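Local coordinates for protein methyltransferase (Pyrococcus horikoshii, PDB 1IXK) that probably methylates carbon 5 of cytidines in tRNA, taking the methyl group from S-adenosyl-L-methionine, at residues Glu37-Pro42 and Leu297-His302; Phe47-Leu52 and Gln57-Arg62; Ala76-Cys81 and Thr133-Gln138; Glu252-Val257 and Gly306-Lys311. All blocks are in the same frame, centred on the assembly; numbering follows the deposited sequence.

Contact 1 of 4, residues Glu37-Pro42 and Leu297-His302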
# COMPACT_ATOMS: atom_id res chain seq x y z
N GLU A 37 -18.15 4.14 -9.72
CA GLU A 37 -19.11 3.07 -9.45
C GLU A 37 -18.43 1.77 -9.04
O GLU A 37 -18.91 1.08 -8.14
CB GLU A 37 -19.98 2.81 -10.68
CG GLU A 37 -20.82 3.99 -11.11
CD GLU A 37 -21.77 3.64 -12.23
OE1 GLU A 37 -21.34 2.95 -13.18
OE2 GLU A 37 -22.95 4.05 -12.16
N ALA A 38 -17.33 1.42 -9.69
CA ALA A 38 -16.62 0.19 -9.35
C ALA A 38 -16.15 0.25 -7.91
O ALA A 38 -16.03 -0.78 -7.24
CB ALA A 38 -15.43 -0.01 -10.27
N MSE A 39 -15.90 1.46 -7.42
CA MSE A 39 -15.41 1.66 -6.07
C MSE A 39 -16.47 1.49 -4.97
O MSE A 39 -16.13 1.37 -3.79
CB MSE A 39 -14.76 3.05 -5.98
CG MSE A 39 -13.59 3.11 -5.01
SE MSE A 39 -12.28 4.27 -5.49
CE MSE A 39 -13.19 5.77 -5.80
N GLU A 40 -17.74 1.48 -5.36
CA GLU A 40 -18.82 1.31 -4.38
C GLU A 40 -19.01 -0.16 -4.01
O GLU A 40 -19.63 -0.48 -3.00
CB GLU A 40 -20.14 1.86 -4.95
CG GLU A 40 -20.12 3.34 -5.30
CD GLU A 40 -19.96 4.24 -4.08
OE1 GLU A 40 -19.88 5.48 -4.26
OE2 GLU A 40 -19.91 3.72 -2.94
N LYS A 41 -18.45 -1.06 -4.83
CA LYS A 41 -18.57 -2.50 -4.62
C LYS A 41 -17.56 -3.07 -3.63
O LYS A 41 -16.42 -2.61 -3.54
CB LYS A 41 -18.42 -3.22 -5.96
CG LYS A 41 -19.47 -2.84 -6.98
CD LYS A 41 -19.18 -3.45 -8.34
CE LYS A 41 -20.27 -3.10 -9.34
NZ LYS A 41 -20.50 -1.63 -9.44
N PRO A 42 -17.96 -4.10 -2.86
CA PRO A 42 -17.07 -4.72 -1.88
C PRO A 42 -15.94 -5.46 -2.58
O PRO A 42 -16.10 -5.95 -3.69
CB PRO A 42 -18.00 -5.69 -1.13
CG PRO A 42 -19.35 -5.08 -1.31
CD PRO A 42 -19.32 -4.64 -2.74
N LEU A 297 -3.36 1.57 -9.41
CA LEU A 297 -4.29 0.46 -9.52
C LEU A 297 -5.66 1.13 -9.45
O LEU A 297 -5.88 2.03 -8.64
CB LEU A 297 -4.13 -0.52 -8.35
CG LEU A 297 -2.84 -1.33 -8.29
CD1 LEU A 297 -2.87 -2.23 -7.06
CD2 LEU A 297 -2.68 -2.16 -9.56
N TYR A 298 -6.56 0.69 -10.32
CA TYR A 298 -7.91 1.26 -10.38
C TYR A 298 -8.96 0.21 -10.04
O TYR A 298 -8.86 -0.94 -10.48
CB TYR A 298 -8.16 1.82 -11.77
CG TYR A 298 -7.34 3.05 -12.09
CD1 TYR A 298 -7.67 4.29 -11.54
CD2 TYR A 298 -6.25 2.98 -12.96
CE1 TYR A 298 -6.93 5.42 -11.84
CE2 TYR A 298 -5.50 4.11 -13.27
CZ TYR A 298 -5.85 5.33 -12.71
OH TYR A 298 -5.14 6.46 -13.02
N PRO A 299 -9.99 0.60 -9.28
CA PRO A 299 -11.05 -0.33 -8.90
C PRO A 299 -11.87 -0.88 -10.06
O PRO A 299 -12.52 -1.90 -9.92
CB PRO A 299 -11.90 0.50 -7.93
CG PRO A 299 -11.72 1.89 -8.44
CD PRO A 299 -10.25 1.95 -8.74
N ASP A 300 -11.82 -0.21 -11.21
CA ASP A 300 -12.59 -0.68 -12.36
C ASP A 300 -11.88 -1.75 -13.17
O ASP A 300 -12.49 -2.40 -14.02
CB ASP A 300 -12.99 0.51 -13.25
CG ASP A 300 -11.81 1.17 -13.94
OD1 ASP A 300 -10.69 1.16 -13.37
OD2 ASP A 300 -12.00 1.71 -15.05
N VAL A 301 -10.59 -1.96 -12.91
CA VAL A 301 -9.85 -2.98 -13.65
C VAL A 301 -9.06 -3.94 -12.75
O VAL A 301 -8.86 -5.10 -13.11
CB VAL A 301 -8.87 -2.35 -14.68
CG1 VAL A 301 -9.64 -1.51 -15.69
CG2 VAL A 301 -7.84 -1.51 -13.99
N HIS A 302 -8.62 -3.47 -11.59
CA HIS A 302 -7.82 -4.32 -10.71
C HIS A 302 -8.53 -4.90 -9.50
O HIS A 302 -7.93 -5.63 -8.71
CB HIS A 302 -6.58 -3.56 -10.24
CG HIS A 302 -5.75 -3.00 -11.35
ND1 HIS A 302 -5.82 -1.68 -11.74
CD2 HIS A 302 -4.85 -3.58 -12.18
CE1 HIS A 302 -5.00 -1.47 -12.75
NE2 HIS A 302 -4.40 -2.61 -13.04
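Ala38 meets Pro299 and Asp300 through a single methyl group, a small instance of how two parts of a chain can be joined without polar bonds between them. CB of Ala38 points toward the opposite backbone and comes to 3.5 Å from Pro299 O and 3.6 Å from Asp300 CA, so the methyl rests on the peptide link between these two residues. Beside it, Met39, present as selenomethionine, passes obliquely by the CG corner of the proline; the chain is bent about CB-CG and again about CG-SE, and its SE lies 3.8 Å from Pro299 CG. On one side of the contact, helix 31-38 runs into a type I turn from Ala38 to Lys41, with Glu40 N bonded to Glu37 O at 3.0 Å. On the other, Leu297-His302 belongs to the hairpin connection between the antiparallel strands 295-297 and 307-314 of the Rossmann-like methyltransferase fold. That connection is braced from within: Tyr298 O accepts from both Val301 N and His302 N, while Tyr298 N gives a nearly straight bond (165°) to His302 ND1 at 2.9 Å. Leu297 CD2 sits over the centre of one face of the imidazole. Asp300 has CG between its backbone N and carbonyl carbon (chi1 67°), which turns the carboxylate away from Ala38 and toward a salt bridge with Arg31. Ile35, on the same helix as Arg31, touches Tyr298, Pro299 and Asp300, and the side chain of Met39 lies about 9 Å from that of Cys247, the predicted nucleophile.

Contact 2 of 4, residues Phe47-Leu52 and Gln57-Arg62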
# COMPACT_ATOMS: atom_id res chain seq x y z
N PHE A 47 -5.87 -13.38 0.93
CA PHE A 47 -4.96 -13.77 1.99
C PHE A 47 -3.54 -13.94 1.47
O PHE A 47 -3.32 -14.13 0.28
CB PHE A 47 -5.43 -15.08 2.65
CG PHE A 47 -5.41 -16.27 1.73
CD1 PHE A 47 -4.24 -16.98 1.51
CD2 PHE A 47 -6.57 -16.66 1.06
CE1 PHE A 47 -4.21 -18.06 0.63
CE2 PHE A 47 -6.55 -17.75 0.18
CZ PHE A 47 -5.37 -18.45 -0.04
N ARG A 48 -2.59 -13.87 2.39
CA ARG A 48 -1.18 -14.01 2.08
C ARG A 48 -0.64 -15.21 2.84
O ARG A 48 -0.89 -15.36 4.03
CB ARG A 48 -0.44 -12.75 2.54
CG ARG A 48 1.07 -12.80 2.41
CD ARG A 48 1.68 -11.64 3.18
NE ARG A 48 1.99 -11.97 4.56
CZ ARG A 48 1.81 -11.16 5.60
NH1 ARG A 48 2.14 -11.56 6.82
NH2 ARG A 48 1.27 -9.95 5.42
N VAL A 49 0.09 -16.08 2.14
CA VAL A 49 0.66 -17.25 2.79
C VAL A 49 1.86 -16.80 3.62
O VAL A 49 2.72 -16.07 3.12
CB VAL A 49 1.17 -18.27 1.76
CG1 VAL A 49 1.84 -19.44 2.48
CG2 VAL A 49 0.01 -18.76 0.89
N ASN A 50 1.91 -17.22 4.88
CA ASN A 50 3.04 -16.86 5.74
C ASN A 50 4.13 -17.89 5.52
O ASN A 50 4.13 -18.97 6.14
CB ASN A 50 2.61 -16.83 7.21
CG ASN A 50 3.78 -16.56 8.14
OD1 ASN A 50 4.83 -16.09 7.71
ND2 ASN A 50 3.59 -16.85 9.42
N THR A 51 5.07 -17.56 4.64
CA THR A 51 6.15 -18.47 4.31
C THR A 51 7.15 -18.68 5.45
O THR A 51 8.09 -19.46 5.33
CB THR A 51 6.89 -18.00 3.05
OG1 THR A 51 7.39 -16.67 3.24
CG2 THR A 51 5.93 -18.01 1.87
N LEU A 52 6.94 -17.98 6.56
CA LEU A 52 7.80 -18.16 7.72
C LEU A 52 7.40 -19.47 8.37
O LEU A 52 8.18 -20.08 9.10
CB LEU A 52 7.63 -17.02 8.73
CG LEU A 52 8.31 -15.68 8.47
CD1 LEU A 52 8.00 -14.73 9.61
CD2 LEU A 52 9.82 -15.88 8.34
N GLN A 57 3.05 -23.67 -1.89
CA GLN A 57 2.59 -24.91 -2.50
C GLN A 57 1.81 -25.77 -1.50
O GLN A 57 0.75 -26.30 -1.82
CB GLN A 57 3.78 -25.70 -3.05
CG GLN A 57 3.45 -26.56 -4.25
CD GLN A 57 4.50 -27.62 -4.51
OE1 GLN A 57 4.67 -28.56 -3.73
NE2 GLN A 57 5.23 -27.47 -5.61
N ASP A 58 2.36 -25.92 -0.29
CA ASP A 58 1.70 -26.72 0.74
C ASP A 58 0.42 -26.10 1.28
O ASP A 58 -0.57 -26.80 1.49
CB ASP A 58 2.66 -26.99 1.90
CG ASP A 58 3.78 -27.95 1.53
OD1 ASP A 58 3.52 -28.86 0.72
OD2 ASP A 58 4.90 -27.80 2.06
N LEU A 59 0.44 -24.79 1.53
CA LEU A 59 -0.73 -24.11 2.05
C LEU A 59 -1.89 -24.20 1.07
O LEU A 59 -3.03 -24.46 1.45
CB LEU A 59 -0.41 -22.64 2.35
CG LEU A 59 -1.50 -21.75 2.95
CD1 LEU A 59 -2.56 -21.43 1.91
CD2 LEU A 59 -2.12 -22.43 4.16
N VAL A 60 -1.59 -24.00 -0.21
CA VAL A 60 -2.62 -24.06 -1.25
C VAL A 60 -3.29 -25.43 -1.30
O VAL A 60 -4.50 -25.52 -1.44
CB VAL A 60 -2.03 -23.74 -2.64
CG1 VAL A 60 -3.03 -24.10 -3.73
CG2 VAL A 60 -1.67 -22.25 -2.71
N LYS A 61 -2.49 -26.49 -1.20
CA LYS A 61 -3.05 -27.84 -1.24
C LYS A 61 -3.97 -28.06 -0.04
O LYS A 61 -5.04 -28.66 -0.18
CB LYS A 61 -1.93 -28.87 -1.25
CG LYS A 61 -1.09 -28.83 -2.52
CD LYS A 61 0.13 -29.73 -2.41
CE LYS A 61 1.01 -29.61 -3.65
NZ LYS A 61 2.28 -30.36 -3.47
N ARG A 62 -3.56 -27.57 1.12
CA ARG A 62 -4.35 -27.73 2.33
C ARG A 62 -5.71 -27.02 2.24
O ARG A 62 -6.73 -27.59 2.63
CB ARG A 62 -3.59 -27.20 3.55
CG ARG A 62 -2.42 -28.08 3.97
CD ARG A 62 -1.70 -27.51 5.19
NE ARG A 62 -2.62 -27.19 6.28
CZ ARG A 62 -2.24 -26.99 7.54
NH1 ARG A 62 -0.95 -27.08 7.87
NH2 ARG A 62 -3.14 -26.69 8.48
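Val49 and Leu59 carry a purely apolar strand-to-helix contact, in which the strand offers a branched surface and the helix a single leucine. Both valine methyls take part. CG1 lies 3.9 Å from Leu59 CB, and CG2 is 3.8 Å from Leu59 CD1, as the two side chains run past each other in opposite directions. Leu59 carries CG opposite its own backbone N (chi1 -178°), and its CD1 also reaches the ring of Phe47, with CE1 at 4.0 Å. An alanine in place of Val49 is likely to open a gap against CB, CG and CD1 of Leu59, leaving that side chain freer to turn. The strand 46-49 and helix 56-65 begin a split beta-alpha-beta unit, completed by strand 69-73, in a four-stranded ferredoxin-like domain. Around the tight part, Phe70 meets the ring of Phe47 edge to face, and Ile100 touches Leu59. Val60, on the flank of the helix, stays 5.3 Å or more from the 47-52 segment and packs on Phe80 instead. On the outer side the exposed Gln57 and Lys61 lie one turn apart. There Lys61 NZ bonds Gln57 OE1 at 3.0 Å, the amine standing 55° out of the amide's carbonyl plane, while Arg62 forms a salt bridge with Glu94. The division of chemistry is that of an amphipathic helix: apolar side chains such as Leu59 are turned to the sheet, where the fit depends on shape and the burial of methyl groups, and charged or amide groups are kept for the outer surface.

Contact 3 of 4, residues Ala76-Cys81 and Thr133-Gln138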
# COMPACT_ATOMS: atom_id res chain seq x y z
N ALA A 76 2.03 -10.40 -6.16
CA ALA A 76 2.54 -11.04 -4.95
C ALA A 76 2.39 -12.55 -5.05
O ALA A 76 1.28 -13.08 -5.06
CB ALA A 76 1.78 -10.52 -3.74
N LYS A 77 3.52 -13.26 -5.13
CA LYS A 77 3.49 -14.71 -5.26
C LYS A 77 2.81 -15.43 -4.10
O LYS A 77 2.27 -16.53 -4.27
CB LYS A 77 4.91 -15.25 -5.43
CG LYS A 77 5.84 -14.93 -4.28
CD LYS A 77 7.18 -15.66 -4.42
CE LYS A 77 7.88 -15.29 -5.72
NZ LYS A 77 8.14 -13.82 -5.80
N GLU A 78 2.83 -14.81 -2.92
CA GLU A 78 2.22 -15.40 -1.73
C GLU A 78 0.75 -14.99 -1.54
O GLU A 78 0.09 -15.48 -0.62
CB GLU A 78 2.99 -14.97 -0.47
CG GLU A 78 4.45 -15.41 -0.37
CD GLU A 78 5.40 -14.56 -1.21
OE1 GLU A 78 5.03 -13.44 -1.61
OE2 GLU A 78 6.54 -15.01 -1.44
N GLY A 79 0.24 -14.12 -2.40
CA GLY A 79 -1.13 -13.65 -2.26
C GLY A 79 -2.17 -14.29 -3.16
O GLY A 79 -1.92 -14.56 -4.33
N PHE A 80 -3.36 -14.50 -2.61
CA PHE A 80 -4.47 -15.10 -3.34
C PHE A 80 -5.77 -14.46 -2.90
O PHE A 80 -5.89 -14.01 -1.76
CB PHE A 80 -4.54 -16.61 -3.04
CG PHE A 80 -3.29 -17.36 -3.41
CD1 PHE A 80 -3.17 -17.95 -4.66
CD2 PHE A 80 -2.24 -17.47 -2.50
CE1 PHE A 80 -2.01 -18.64 -5.01
CE2 PHE A 80 -1.08 -18.15 -2.84
CZ PHE A 80 -0.96 -18.74 -4.09
N CYS A 81 -6.75 -14.40 -3.81
CA CYS A 81 -8.05 -13.84 -3.47
C CYS A 81 -9.09 -14.94 -3.67
O CYS A 81 -9.12 -15.63 -4.69
CB CYS A 81 -8.37 -12.61 -4.33
SG CYS A 81 -7.29 -11.16 -3.97
N THR A 133 3.96 -4.92 7.68
CA THR A 133 5.17 -5.12 8.47
C THR A 133 5.53 -6.60 8.54
O THR A 133 6.70 -6.96 8.41
CB THR A 133 4.99 -4.58 9.90
OG1 THR A 133 4.43 -3.26 9.84
CG2 THR A 133 6.34 -4.52 10.61
N SER A 134 4.53 -7.46 8.74
CA SER A 134 4.78 -8.89 8.81
C SER A 134 5.15 -9.45 7.43
O SER A 134 5.85 -10.46 7.32
CB SER A 134 3.57 -9.63 9.40
OG SER A 134 2.37 -9.32 8.70
N TYR A 135 4.69 -8.79 6.37
CA TYR A 135 5.03 -9.26 5.02
C TYR A 135 6.53 -9.00 4.84
O TYR A 135 7.27 -9.86 4.34
CB TYR A 135 4.22 -8.50 3.96
CG TYR A 135 4.06 -9.25 2.64
CD1 TYR A 135 3.02 -8.94 1.77
CD2 TYR A 135 4.93 -10.29 2.28
CE1 TYR A 135 2.83 -9.65 0.58
CE2 TYR A 135 4.76 -11.01 1.09
CZ TYR A 135 3.70 -10.68 0.24
OH TYR A 135 3.50 -11.38 -0.93
N LEU A 136 6.99 -7.82 5.26
CA LEU A 136 8.41 -7.48 5.16
C LEU A 136 9.22 -8.53 5.92
O LEU A 136 10.27 -8.98 5.44
CB LEU A 136 8.70 -6.10 5.78
CG LEU A 136 8.05 -4.87 5.16
CD1 LEU A 136 8.33 -3.65 6.04
CD2 LEU A 136 8.58 -4.64 3.74
N ALA A 137 8.73 -8.92 7.09
CA ALA A 137 9.41 -9.92 7.90
C ALA A 137 9.59 -11.27 7.21
O ALA A 137 10.67 -11.85 7.29
CB ALA A 137 8.66 -10.11 9.23
N GLN A 138 8.56 -11.78 6.55
CA GLN A 138 8.71 -13.07 5.89
C GLN A 138 9.60 -12.96 4.65
O GLN A 138 10.33 -13.89 4.31
CB GLN A 138 7.34 -13.70 5.57
CG GLN A 138 6.50 -13.03 4.51
CD GLN A 138 5.15 -13.72 4.33
OE1 GLN A 138 4.29 -13.67 5.22
NE2 GLN A 138 4.96 -14.37 3.19
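Glu78 and Tyr135 make a buried polar contact between two domains, the ferredoxin-like N-terminal sheet and the Rossmann-like methyltransferase fold. Glu78 lies in the type I turn Ala76-Gly79 that leads into strand 79-82; Tyr135 projects from helix 131-139, which follows the glycine-containing loop predicted to bind S-adenosyl-L-methionine. The phenol donates a hydrogen bond to the carboxylate, with Tyr135 OH 2.7 Å from Glu78 OE1. OE1 lies in the plane of the tyrosine ring, at its edge, yet the carboxylate itself is turned 85° from that ring. The hydroxyl meets OE1 on its anti side, 20° out of the carboxylate plane. A bend about CB-CG of Glu78 brings the acid round to this position. Next to it, Gln138 NE2 lies 3.7 Å from Glu78 CG, a contact with the carbon chain only, because that amide nitrogen bonds Val49 O. Gln138 OE1 in turn accepts from Arg48 NE, so the same helix grips strand 46-49 beside Glu78. A leucine in place of Glu78 would probably leave the buried Tyr135 hydroxyl without its acceptor, with packing about the ring left to place it. Met108, Pro111 and Val112 of helix 105-114 also touch the tyrosine. Close to the ring plane, on the CE1 side of the hydroxyl where the acid is on the CE2 side, CB of Ala76 stands 3.4 Å from Tyr135 OH.

Contact 4 of 4, residues Glu252-Val257 and Gly306-Lys311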
# COMPACT_ATOMS: atom_id res chain seq x y z
N GLU A 252 -2.48 15.22 -6.02
CA GLU A 252 -1.81 16.00 -4.99
C GLU A 252 -1.13 15.14 -3.93
O GLU A 252 -0.12 15.55 -3.34
CB GLU A 252 -2.78 16.98 -4.31
CG GLU A 252 -3.22 18.16 -5.18
CD GLU A 252 -4.42 17.86 -6.05
OE1 GLU A 252 -4.79 16.66 -6.19
OE2 GLU A 252 -4.99 18.82 -6.62
N GLU A 253 -1.68 13.96 -3.66
CA GLU A 253 -1.12 13.06 -2.66
C GLU A 253 -0.22 12.01 -3.30
O GLU A 253 0.46 11.25 -2.60
CB GLU A 253 -2.23 12.33 -1.90
CG GLU A 253 -3.23 13.22 -1.19
CD GLU A 253 -4.38 12.42 -0.61
OE1 GLU A 253 -4.17 11.67 0.37
OE2 GLU A 253 -5.50 12.53 -1.14
N ASN A 254 -0.21 11.97 -4.63
CA ASN A 254 0.57 10.98 -5.36
C ASN A 254 1.66 11.57 -6.27
O ASN A 254 2.78 11.85 -5.81
CB ASN A 254 -0.36 10.10 -6.21
CG ASN A 254 -1.36 9.32 -5.36
OD1 ASN A 254 -1.08 8.98 -4.21
ND2 ASN A 254 -2.51 9.00 -5.94
N GLU A 255 1.33 11.75 -7.54
CA GLU A 255 2.26 12.30 -8.52
C GLU A 255 2.91 13.62 -8.11
O GLU A 255 4.11 13.83 -8.33
CB GLU A 255 1.56 12.49 -9.87
CG GLU A 255 1.24 11.18 -10.60
CD GLU A 255 -0.09 10.55 -10.21
OE1 GLU A 255 -0.76 11.07 -9.29
OE2 GLU A 255 -0.46 9.54 -10.83
N PHE A 256 2.13 14.51 -7.52
CA PHE A 256 2.65 15.81 -7.08
C PHE A 256 3.72 15.66 -6.00
O PHE A 256 4.72 16.39 -5.99
CB PHE A 256 1.52 16.68 -6.51
CG PHE A 256 0.64 17.31 -7.56
CD1 PHE A 256 0.65 16.86 -8.88
CD2 PHE A 256 -0.23 18.34 -7.21
CE1 PHE A 256 -0.19 17.43 -9.84
CE2 PHE A 256 -1.08 18.91 -8.16
CZ PHE A 256 -1.06 18.45 -9.48
N VAL A 257 3.51 14.72 -5.09
CA VAL A 257 4.47 14.49 -4.02
C VAL A 257 5.74 13.88 -4.60
O VAL A 257 6.85 14.25 -4.21
CB VAL A 257 3.90 13.54 -2.95
CG1 VAL A 257 4.96 13.24 -1.89
CG2 VAL A 257 2.67 14.17 -2.31
N GLY A 306 -8.54 2.47 -5.01
CA GLY A 306 -7.67 3.30 -5.83
C GLY A 306 -6.32 3.20 -5.15
O GLY A 306 -6.25 3.34 -3.93
N PHE A 307 -5.26 2.97 -5.91
CA PHE A 307 -3.94 2.77 -5.33
C PHE A 307 -2.83 3.45 -6.15
O PHE A 307 -2.95 3.57 -7.37
CB PHE A 307 -3.70 1.26 -5.26
CG PHE A 307 -2.40 0.85 -4.63
CD1 PHE A 307 -2.26 0.80 -3.25
CD2 PHE A 307 -1.33 0.46 -5.43
CE1 PHE A 307 -1.08 0.36 -2.67
CE2 PHE A 307 -0.14 0.02 -4.86
CZ PHE A 307 -0.01 -0.03 -3.47
N PHE A 308 -1.77 3.89 -5.48
CA PHE A 308 -0.64 4.54 -6.14
C PHE A 308 0.63 4.04 -5.47
O PHE A 308 0.69 3.93 -4.25
CB PHE A 308 -0.71 6.06 -5.96
CG PHE A 308 0.50 6.80 -6.48
CD1 PHE A 308 0.64 7.07 -7.84
CD2 PHE A 308 1.50 7.22 -5.60
CE1 PHE A 308 1.76 7.77 -8.32
CE2 PHE A 308 2.62 7.91 -6.07
CZ PHE A 308 2.75 8.19 -7.43
N ILE A 309 1.65 3.74 -6.27
CA ILE A 309 2.89 3.27 -5.70
C ILE A 309 4.08 3.72 -6.54
O ILE A 309 4.02 3.71 -7.76
CB ILE A 309 2.92 1.72 -5.61
CG1 ILE A 309 4.24 1.26 -4.98
CG2 ILE A 309 2.73 1.10 -6.99
CD1 ILE A 309 4.30 -0.23 -4.67
N ALA A 310 5.16 4.10 -5.86
CA ALA A 310 6.38 4.54 -6.52
C ALA A 310 7.58 3.95 -5.81
O ALA A 310 7.61 3.88 -4.58
CB ALA A 310 6.47 6.06 -6.53
N LYS A 311 8.59 3.54 -6.58
CA LYS A 311 9.80 2.97 -6.00
C LYS A 311 10.93 3.97 -6.21
O LYS A 311 11.33 4.25 -7.34
CB LYS A 311 10.12 1.63 -6.68
CG LYS A 311 11.29 0.90 -6.06
CD LYS A 311 11.30 -0.54 -6.53
CE LYS A 311 12.48 -1.30 -5.96
NZ LYS A 311 12.30 -2.77 -6.12
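Asn254 and Phe308 stack amide on ring, a clear case of a polar side chain using its flat surface against an aromatic while its edge atoms bond to others. The amide and ring planes are only 13° apart, and Asn254 CG stands 3.3 Å from Phe308 CG. The overlap is displaced. CB of Asn254 lies over the ring centre, 3.4 Å from the centroid and 10° off the normal, which makes a CH-pi contact, whereas the amide reaches out over the root of the phenylalanine, with ND2 3.4 Å from Phe308 CB. Phe308 carries CG opposite its backbone N (chi1 173°), extending the ring from the strand under the asparagine. This is a helix-on-sheet joint of the class I methyltransferase fold: Asn254 occupies the N-cap position of helix 255-264, and Phe308 belongs to strand 307-314, which runs antiparallel to strand 240-246 and is thus a reversed strand of the sheet, as in class I methyltransferases. Hydrogen bonds fix the amide's rotation, Asn254 OD1 to Thr246 OG1 and ND2 to Ser248 O. Thr246 is thus held twice, since its backbone also pairs with that of Phe308. Charge enters through Glu255, which comes to the far part of the ring, with OE2 3.8 Å from Phe308 CE1 and the carboxylate plane inclined to the ring. A bend about its CB-CG bond carries the acid there. The same OE2 forms a salt bridge with Arg296 and accepts from Leu279 N. The side chain of Phe308 is about 8 Å from that of Cys247, the predicted nucleophile.

In the fold
From the N terminus, helix 31-38 leads into the first half of contact 1, whose loop closes only at 297-302, after most of the chain has passed. Nested inside it, contact 2 closes the short connection from strand 46-49 to helix 56-65, and contact 3 follows in series, spanning 76-138. These two meet through the neighbouring strands 46-49 and 79-82, and contact 3 fastens that sheet to the methyltransferase domain. Contact 4 opens at 252-257, within the loop of contact 1, and closes beyond it at 306-311, so the two cross; they touch where Leu297 N probably bonds Phe307 O. Contacts 2 and 4 lie on opposite sides of the chain's centre, about 31 Å apart between centres.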